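Local coordinates for protein glucose-1-phosphate thymidylyltransferase (Bacillus anthracis, PDB 4ECM) that probably makes dTDP-glucose and pyrophosphate from dTTP and glucose 1-phosphate, an early step on the route to dTDP-L-rhamnose, at residues A[80-85]-A[101-106]; A[54-59]-A[86-91]; A[69-74]-A[95-100]. All coordinates share one frame; numbering follows the deposited sequence. Where two conformers were deposited one is given.

Contact 1 of 3, residues A[80-85]-A[101-106]; sequences EHMGDV and YRVQDK. With DAU (2'deoxy-thymidine-5'-diphospho-alpha-D-glucose), chain B.
Met-82 is the hub of the packed part, lying against three consecutive residues of strand 98-103. Its CG stands anti to the backbone N (chi1 -172°), and a bend at chi2 then brings Met-82 SD to 3.6 Å from Tyr-101 CD1, a Met-aromatic contact. Met-82 SD sits 4.6 Å from the centroid of the Tyr-101 ring and 53° off its normal, an oblique approach. A further bend at chi3 turns the methyl, so that Met-82 CE lies 3.5 Å from Arg-102 O and touches Val-103 CG2. A flexible, unbranched thioether suits this place because it can follow both a ring and a backbone. One helical turn on, Val-85 CG1 adds a looser touch, 4.3 Å from Tyr-101 CE1.

Toward residues 104-106 the segments part. Asp-105 and Lys-106 are exposed, while Gln-104 OE1 accepts a nearly straight hydrogen bond (2.7 Å, 169°) from N31 of the thymine. Gln-104 NE2 bonds O41 weakly; its bonds to Gln-112 OE1 and Gly-109 O probably help orient the amide.

Helix 82-89 is the crossover of a beta-alpha-beta unit, lying against strand 98-103, whose sheet neighbour is strand 72-77; Val-86 of the second subunit also packs on Met-82 and Val-103.

Contact 2 of 3, residues A[54-59]-A[86-91]; sequences RYPMIY and VSFLGS
Phe-88 and Leu-89 of helix 82-89 meet Pro-56, Ile-58 and Tyr-59, which lie where a short strand passes into helix 57-67. Phe-88 comes first. Pro-56 lies over one face of its ring, with Pro-56 CB 4.0 Å above the plane of the Phe-88 ring and displaced toward the rim; a rigid, compact proline ring makes a good partner for an aromatic face. At the ring's edge, in its plane, is the hydroxyl of Tyr-59, whose OH is 3.6 Å from Phe-88 CD1. The two ring planes stand almost perpendicular, at 88°, but are offset so that the pairing stays oblique. Phe-88 O accepts a hydrogen bond from Lys-43 NZ of the third subunit.

Leu-89 turns its two methyls to different partners. Leu-89 CD1 meets Ile-58 CD1 at 3.9 Å, while Leu-89 CD2 lies 4.0 Å from Tyr-59 CE1. Ile-58 gets there by an extended CG1 branch, anti to the backbone N (chi1 -161°), long enough to reach the leucine. Gly-90 then leaves the helix with positive phi, a backbone shape that favours glycine.

Every bridging group is apolar apart from the tyrosine hydroxyl, so the union rests on shape and the burial of hydrocarbon. Such packing has little directional demand, consistent with the varied angles at which these side chains cross.

Contact 3 of 3, residues A[69-74]-A[95-100]; sequences DITDIM and FGVSFT
Ile-73 pairs with Phe-99 in the parallel register of strands 72-74 and 98-100, and the two side chains lie side by side, pointing the same way. Ile-73 CB rests 3.9 Å from Phe-99 CD1. From there the branches part: Ile-73 CG2, anti to the backbone N, follows the ring to Phe-99 CE1 at 4.0 Å, whereas CG1, anti to the carbonyl carbon (chi1 -57°), carries the chain the other way, so that Ile-73 CD1 ends 4.0 Å from Val-97 CG1. A beta-branched residue suits a strand, and its two arms here serve two neighbours.

Around it the backbones are joined by three bonds. Ser-98 N gives to Thr-71 O, Ile-73 N to Ser-98 O at 3.0 Å and 170°, and Thr-100 N to Ile-73 O. Ile-73 O also receives a weaker CA-H...O contact from Phe-99 CA, which supplements the N-H bond.

Asp-72, Ser-98, Met-74 and Thr-100 share the other face. A water donates to Asp-72 OD1 at 2.7 Å and also bonds Ser-98 OG at 3.2 Å, joining two small polar groups that are partly exposed. Farther along, the thioether of Met-74 bends at its last torsion, and Met-74 CE presses closely on Thr-100 CG2 (3.5 Å).

These are the two parallel strands of a beta-alpha-beta unit connected through helix 82-89. Helix 57-67 packs on the face of Ile-73 and Phe-99, through Leu-65 and Val-62, while Phe-120 of helix 118-121 meets Met-74 and Thr-100; strand 25-30 flanks strand 72-77 on its far side.

How the contacts relate
All three contacts are mainly buried, but contact 3 is the one held by backbone bonds, as suits neighbouring strands, and its Asp-72 and Ser-98 are partly exposed. Contacts 1 and 2 rely on side-chain packing: contact 1 sets helix 82-89 against the sheet, and contact 2 sets the later part of that helix against the start of helix 57-67. Contacts 1 and 3 divide strand 98-103 between them. Tyr-101 OH bonds to Gly-90 O (2.6 Å), tying contact 1 to contact 2, and Ser-91 O meets Phe-99 N (2.9 Å), tying contact 2 to contact 3. Contact 1 alone holds a residue that bonds the nucleotide.

Contact 1 of 3, residues A[80-85]-A[101-106]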
# COMPACT_ATOMS: atom_id res chain seq x y z
N GLU A 80 6.07 8.31 -1.07
CA GLU A 80 5.60 7.03 -1.57
C GLU A 80 6.12 5.84 -0.75
O GLU A 80 5.37 4.90 -0.46
CB GLU A 80 5.98 6.87 -3.04
CG GLU A 80 7.41 7.29 -3.36
CD GLU A 80 7.63 8.81 -3.19
OE1 GLU A 80 8.73 9.20 -2.76
OE2 GLU A 80 6.71 9.60 -3.49
N HIS A 81 7.39 5.92 -0.35
CA HIS A 81 8.04 4.82 0.37
C HIS A 81 7.70 4.70 1.85
O HIS A 81 7.92 3.64 2.45
CB HIS A 81 9.57 4.93 0.26
CG HIS A 81 10.11 4.77 -1.13
ND1 HIS A 81 10.94 5.69 -1.72
CD2 HIS A 81 9.92 3.79 -2.05
CE1 HIS A 81 11.26 5.29 -2.94
NE2 HIS A 81 10.64 4.14 -3.17
N MET A 82 7.15 5.75 2.45
CA MET A 82 6.95 5.78 3.91
C MET A 82 6.06 4.67 4.43
O MET A 82 6.32 4.13 5.50
CB MET A 82 6.40 7.14 4.34
CG MET A 82 6.35 7.34 5.83
SD MET A 82 7.96 7.52 6.59
CE MET A 82 8.44 9.13 5.95
N GLY A 83 5.03 4.30 3.69
CA GLY A 83 4.13 3.24 4.12
C GLY A 83 4.88 1.95 4.42
O GLY A 83 4.71 1.35 5.48
N ASP A 84 5.71 1.53 3.48
CA ASP A 84 6.46 0.28 3.62
C ASP A 84 7.53 0.38 4.69
O ASP A 84 7.72 -0.56 5.44
CB ASP A 84 7.06 -0.13 2.29
CG ASP A 84 6.01 -0.68 1.31
OD1 ASP A 84 4.89 -1.05 1.73
OD2 ASP A 84 6.34 -0.76 0.12
N VAL A 85 8.20 1.52 4.77
CA VAL A 85 9.23 1.70 5.77
C VAL A 85 8.60 1.60 7.15
O VAL A 85 9.10 0.88 8.03
CB VAL A 85 9.97 3.03 5.59
CG1 VAL A 85 10.94 3.26 6.75
CG2 VAL A 85 10.71 3.04 4.23
N TYR A 101 9.24 10.02 12.14
CA TYR A 101 9.38 10.05 10.70
C TYR A 101 9.09 11.39 10.03
O TYR A 101 8.16 12.10 10.41
CB TYR A 101 8.41 9.03 10.07
CG TYR A 101 8.58 7.59 10.54
CD1 TYR A 101 9.39 6.69 9.84
CD2 TYR A 101 7.89 7.11 11.64
CE1 TYR A 101 9.54 5.34 10.27
CE2 TYR A 101 8.03 5.77 12.08
CZ TYR A 101 8.86 4.90 11.38
OH TYR A 101 8.98 3.60 11.81
N ARG A 102 9.86 11.70 9.00
CA ARG A 102 9.63 12.89 8.17
C ARG A 102 9.85 12.58 6.70
O ARG A 102 10.69 11.77 6.35
CB ARG A 102 10.50 14.05 8.59
CG ARG A 102 10.30 14.47 10.03
CD ARG A 102 10.68 15.91 10.17
NE ARG A 102 9.64 16.79 9.66
CZ ARG A 102 9.84 18.02 9.21
NH1 ARG A 102 11.07 18.53 9.11
NH2 ARG A 102 8.80 18.74 8.79
N VAL A 103 9.08 13.26 5.85
CA VAL A 103 9.11 13.08 4.41
C VAL A 103 10.03 14.07 3.69
O VAL A 103 9.98 15.27 3.93
CB VAL A 103 7.67 13.27 3.82
CG1 VAL A 103 7.69 13.27 2.27
CG2 VAL A 103 6.72 12.22 4.38
N GLN A 104 10.86 13.53 2.79
CA GLN A 104 11.71 14.33 1.92
C GLN A 104 10.98 14.31 0.58
O GLN A 104 10.85 13.27 -0.04
CB GLN A 104 13.11 13.74 1.81
CG GLN A 104 14.04 14.63 1.02
CD GLN A 104 15.43 14.07 0.87
OE1 GLN A 104 15.67 12.86 1.06
NE2 GLN A 104 16.38 14.94 0.51
N ASP A 105 10.47 15.47 0.18
CA ASP A 105 9.65 15.60 -1.04
C ASP A 105 10.31 15.10 -2.31
O ASP A 105 9.70 14.36 -3.07
CB ASP A 105 9.22 17.07 -1.23
CG ASP A 105 8.23 17.53 -0.17
OD1 ASP A 105 8.40 18.65 0.37
OD2 ASP A 105 7.28 16.75 0.12
N LYS A 106 11.55 15.51 -2.55
CA LYS A 106 12.30 15.12 -3.73
C LYS A 106 13.70 14.70 -3.30
O LYS A 106 14.17 15.15 -2.25
CB LYS A 106 12.40 16.29 -4.72
CG LYS A 106 11.03 16.81 -5.18
CD LYS A 106 11.14 17.91 -6.26
CE LYS A 106 9.74 18.35 -6.72
NZ LYS A 106 9.77 19.45 -7.73
O6 DAU B . 28.32 5.77 0.43
C6 DAU B . 29.25 6.78 0.84
C5 DAU B . 29.09 8.01 -0.04
O5 DAU B . 27.73 8.42 0.05
C4 DAU B . 30.04 9.14 0.40
O4 DAU B . 31.40 8.76 0.23
C3 DAU B . 29.79 10.43 -0.38
O3 DAU B . 30.63 11.47 0.17
C2 DAU B . 28.31 10.79 -0.26
O2 DAU B . 27.99 11.94 -1.07
C1 DAU B . 27.42 9.62 -0.68
O1 DAU B . 27.58 9.39 -2.07
P2 DAU B . 26.44 8.63 -2.92
O3P DAU B . 26.47 7.14 -2.66
O4P DAU B . 26.52 9.16 -4.32
OPP DAU B . 25.08 9.17 -2.22
P DAU B . 23.62 8.68 -2.69
O1P DAU B . 23.71 7.26 -3.18
O2P DAU B . 23.05 9.74 -3.56
O5' DAU B . 22.81 8.65 -1.30
C5' DAU B . 23.11 7.65 -0.35
C4' DAU B . 22.03 7.45 0.71
O4' DAU B . 21.47 8.66 1.21
C3' DAU B . 20.88 6.58 0.24
O3' DAU B . 20.78 5.53 1.21
C2' DAU B . 19.65 7.45 0.26
C1' DAU B . 20.06 8.64 1.12
N11 DAU B . 19.73 9.97 0.58
C61 DAU B . 20.26 10.32 -0.69
C51 DAU B . 19.74 11.39 -1.40
C5A DAU B . 20.38 11.82 -2.70
C21 DAU B . 18.54 10.58 1.00
O21 DAU B . 18.00 10.20 2.16
N31 DAU B . 18.00 11.63 0.33
C41 DAU B . 18.54 12.06 -0.84
O41 DAU B . 17.98 13.09 -1.51

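Contact 2 of 3, residues A[54-59]-A[86-91]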
# COMPACT_ATOMS: atom_id res chain seq x y z
N ARG A 54 19.93 -11.65 5.99
CA ARG A 54 18.59 -12.12 6.35
C ARG A 54 17.70 -11.01 6.92
O ARG A 54 16.67 -11.29 7.51
CB ARG A 54 18.66 -13.34 7.30
CG ARG A 54 19.28 -13.11 8.67
CD ARG A 54 19.51 -14.43 9.49
NE ARG A 54 20.26 -15.46 8.75
CZ ARG A 54 19.82 -16.70 8.46
NH1 ARG A 54 18.64 -17.13 8.90
NH2 ARG A 54 20.60 -17.52 7.76
N TYR A 55 18.07 -9.75 6.69
CA TYR A 55 17.28 -8.62 7.14
C TYR A 55 17.15 -7.59 6.03
O TYR A 55 17.97 -7.55 5.11
CB TYR A 55 17.93 -7.94 8.35
CG TYR A 55 18.20 -8.89 9.49
CD1 TYR A 55 17.17 -9.31 10.32
CD2 TYR A 55 19.47 -9.38 9.73
CE1 TYR A 55 17.40 -10.18 11.35
CE2 TYR A 55 19.70 -10.24 10.76
CZ TYR A 55 18.67 -10.64 11.58
OH TYR A 55 18.91 -11.52 12.62
N PRO A 56 16.10 -6.77 6.10
CA PRO A 56 15.99 -5.64 5.19
C PRO A 56 17.16 -4.72 5.45
O PRO A 56 17.57 -4.58 6.60
CB PRO A 56 14.70 -4.95 5.61
CG PRO A 56 13.98 -5.89 6.41
CD PRO A 56 14.93 -6.88 6.98
N MET A 57 17.69 -4.10 4.41
CA MET A 57 18.86 -3.24 4.51
C MET A 57 18.82 -2.26 5.69
O MET A 57 19.81 -2.10 6.39
CB MET A 57 19.02 -2.46 3.20
CG MET A 57 20.24 -1.54 3.11
SD MET A 57 20.28 -0.60 1.56
CE MET A 57 20.16 -1.89 0.28
N ILE A 58 17.67 -1.63 5.91
CA ILE A 58 17.57 -0.59 6.95
C ILE A 58 17.73 -1.11 8.38
O ILE A 58 18.11 -0.33 9.27
CB ILE A 58 16.27 0.25 6.77
CG1 ILE A 58 16.37 1.58 7.52
CG2 ILE A 58 15.03 -0.55 7.15
CD1 ILE A 58 15.25 2.52 7.18
N TYR A 59 17.48 -2.40 8.60
CA TYR A 59 17.64 -2.97 9.95
C TYR A 59 19.07 -2.84 10.44
O TYR A 59 19.30 -2.71 11.63
CB TYR A 59 17.26 -4.45 10.00
CG TYR A 59 15.79 -4.77 10.22
CD1 TYR A 59 14.79 -3.92 9.79
CD2 TYR A 59 15.42 -5.99 10.79
CE1 TYR A 59 13.44 -4.25 9.97
CE2 TYR A 59 14.08 -6.32 10.97
CZ TYR A 59 13.10 -5.45 10.55
OH TYR A 59 11.78 -5.76 10.74
N VAL A 86 7.49 2.30 7.35
CA VAL A 86 6.80 2.26 8.63
C VAL A 86 6.23 0.87 8.92
O VAL A 86 6.25 0.43 10.07
CB VAL A 86 5.72 3.35 8.70
CG1 VAL A 86 4.87 3.18 9.95
CG2 VAL A 86 6.39 4.74 8.67
N SER A 87 5.76 0.15 7.89
CA SER A 87 5.25 -1.20 8.13
C SER A 87 6.34 -2.07 8.70
O SER A 87 6.06 -2.94 9.50
CB SER A 87 4.67 -1.84 6.88
OG SER A 87 3.55 -1.11 6.42
N PHE A 88 7.58 -1.87 8.26
CA PHE A 88 8.70 -2.64 8.85
C PHE A 88 9.10 -2.17 10.24
O PHE A 88 9.31 -2.99 11.15
CB PHE A 88 9.98 -2.53 8.02
CG PHE A 88 10.16 -3.61 7.01
CD1 PHE A 88 10.64 -4.86 7.40
CD2 PHE A 88 9.93 -3.37 5.65
CE1 PHE A 88 10.84 -5.88 6.45
CE2 PHE A 88 10.13 -4.38 4.69
CZ PHE A 88 10.58 -5.64 5.09
N LEU A 89 9.24 -0.86 10.40
CA LEU A 89 9.84 -0.30 11.61
C LEU A 89 8.92 0.05 12.78
O LEU A 89 9.33 -0.01 13.95
CB LEU A 89 10.70 0.89 11.22
CG LEU A 89 11.94 0.61 10.34
CD1 LEU A 89 12.71 1.92 10.14
CD2 LEU A 89 12.88 -0.44 10.94
N GLY A 90 7.69 0.44 12.46
CA GLY A 90 6.72 0.78 13.47
C GLY A 90 7.14 1.91 14.38
O GLY A 90 7.82 2.84 13.97
N SER A 91 6.72 1.83 15.63
CA SER A 91 7.08 2.84 16.61
C SER A 91 8.52 2.67 17.04
O SER A 91 9.12 3.59 17.60
CB SER A 91 6.23 2.65 17.84
OG SER A 91 6.59 1.43 18.46

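Contact 3 of 3, residues A[69-74]-A[95-100]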
# COMPACT_ATOMS: atom_id res chain seq x y z
N ASP A 69 23.31 2.43 22.27
CA ASP A 69 22.33 3.02 23.20
C ASP A 69 21.75 4.33 22.65
O ASP A 69 21.35 5.21 23.40
CB ASP A 69 22.90 3.19 24.62
CG ASP A 69 23.24 1.86 25.27
OD1 ASP A 69 24.32 1.75 25.91
OD2 ASP A 69 22.44 0.92 25.11
N ILE A 70 21.73 4.47 21.32
CA ILE A 70 21.13 5.61 20.68
C ILE A 70 19.76 5.08 20.29
O ILE A 70 19.63 4.31 19.33
CB ILE A 70 21.91 6.09 19.48
CG1 ILE A 70 23.30 6.55 19.92
CG2 ILE A 70 21.16 7.24 18.82
CD1 ILE A 70 24.18 7.05 18.80
N THR A 71 18.75 5.49 21.06
CA THR A 71 17.38 5.00 20.90
C THR A 71 16.37 5.99 20.32
O THR A 71 15.29 5.57 19.92
CB THR A 71 16.87 4.46 22.23
OG1 THR A 71 16.92 5.50 23.22
CG2 THR A 71 17.73 3.28 22.69
N ASP A 72 16.68 7.29 20.33
CA ASP A 72 15.82 8.32 19.74
C ASP A 72 16.32 8.49 18.31
O ASP A 72 17.35 9.11 18.07
CB ASP A 72 15.92 9.65 20.50
CG ASP A 72 15.36 9.57 21.91
OD1 ASP A 72 14.36 8.87 22.14
OD2 ASP A 72 15.93 10.23 22.81
N ILE A 73 15.58 7.94 17.36
CA ILE A 73 16.02 7.90 15.97
C ILE A 73 15.00 8.48 15.00
O ILE A 73 13.81 8.12 15.05
CB ILE A 73 16.27 6.45 15.54
CG1 ILE A 73 17.30 5.78 16.47
CG2 ILE A 73 16.73 6.39 14.07
CD1 ILE A 73 17.40 4.28 16.35
N MET A 74 15.47 9.35 14.12
CA MET A 74 14.61 9.90 13.09
C MET A 74 14.91 9.20 11.76
O MET A 74 16.07 8.99 11.40
CB MET A 74 14.79 11.42 12.96
CG MET A 74 14.05 12.01 11.76
SD MET A 74 13.64 13.77 11.93
CE MET A 74 12.36 13.64 13.17
N PHE A 95 11.94 -3.17 18.59
CA PHE A 95 13.41 -3.18 18.52
C PHE A 95 14.08 -2.50 19.71
O PHE A 95 15.29 -2.33 19.72
CB PHE A 95 13.88 -2.45 17.26
CG PHE A 95 13.22 -2.92 16.00
CD1 PHE A 95 13.57 -4.13 15.42
CD2 PHE A 95 12.27 -2.15 15.38
CE1 PHE A 95 12.96 -4.57 14.25
CE2 PHE A 95 11.65 -2.59 14.21
CZ PHE A 95 12.00 -3.80 13.65
N GLY A 96 13.32 -2.11 20.71
CA GLY A 96 13.91 -1.38 21.83
C GLY A 96 14.34 0.05 21.49
O GLY A 96 15.18 0.63 22.18
N VAL A 97 13.79 0.64 20.42
CA VAL A 97 14.11 2.02 20.07
C VAL A 97 12.84 2.84 19.92
O VAL A 97 11.74 2.37 20.19
CB VAL A 97 14.97 2.14 18.81
CG1 VAL A 97 16.32 1.45 19.02
CG2 VAL A 97 14.22 1.58 17.58
N SER A 98 12.98 4.08 19.48
CA SER A 98 11.87 4.98 19.36
C SER A 98 12.03 5.77 18.06
O SER A 98 13.03 6.47 17.90
CB SER A 98 11.88 5.86 20.60
OG SER A 98 10.75 6.65 20.67
N PHE A 99 11.08 5.64 17.13
CA PHE A 99 11.17 6.28 15.82
C PHE A 99 10.27 7.48 15.64
O PHE A 99 9.16 7.54 16.15
CB PHE A 99 10.83 5.29 14.68
CG PHE A 99 11.81 4.15 14.54
CD1 PHE A 99 13.16 4.40 14.32
CD2 PHE A 99 11.38 2.83 14.56
CE1 PHE A 99 14.06 3.36 14.18
CE2 PHE A 99 12.27 1.78 14.42
CZ PHE A 99 13.61 2.04 14.22
N THR A 100 10.75 8.43 14.85
CA THR A 100 10.00 9.61 14.44
C THR A 100 10.27 9.72 12.94
O THR A 100 11.41 9.52 12.51
CB THR A 100 10.47 10.86 15.22
OG1 THR A 100 10.25 10.66 16.62
CG2 THR A 100 9.70 12.13 14.77
O HOH W 1 12.37 9.36 20.40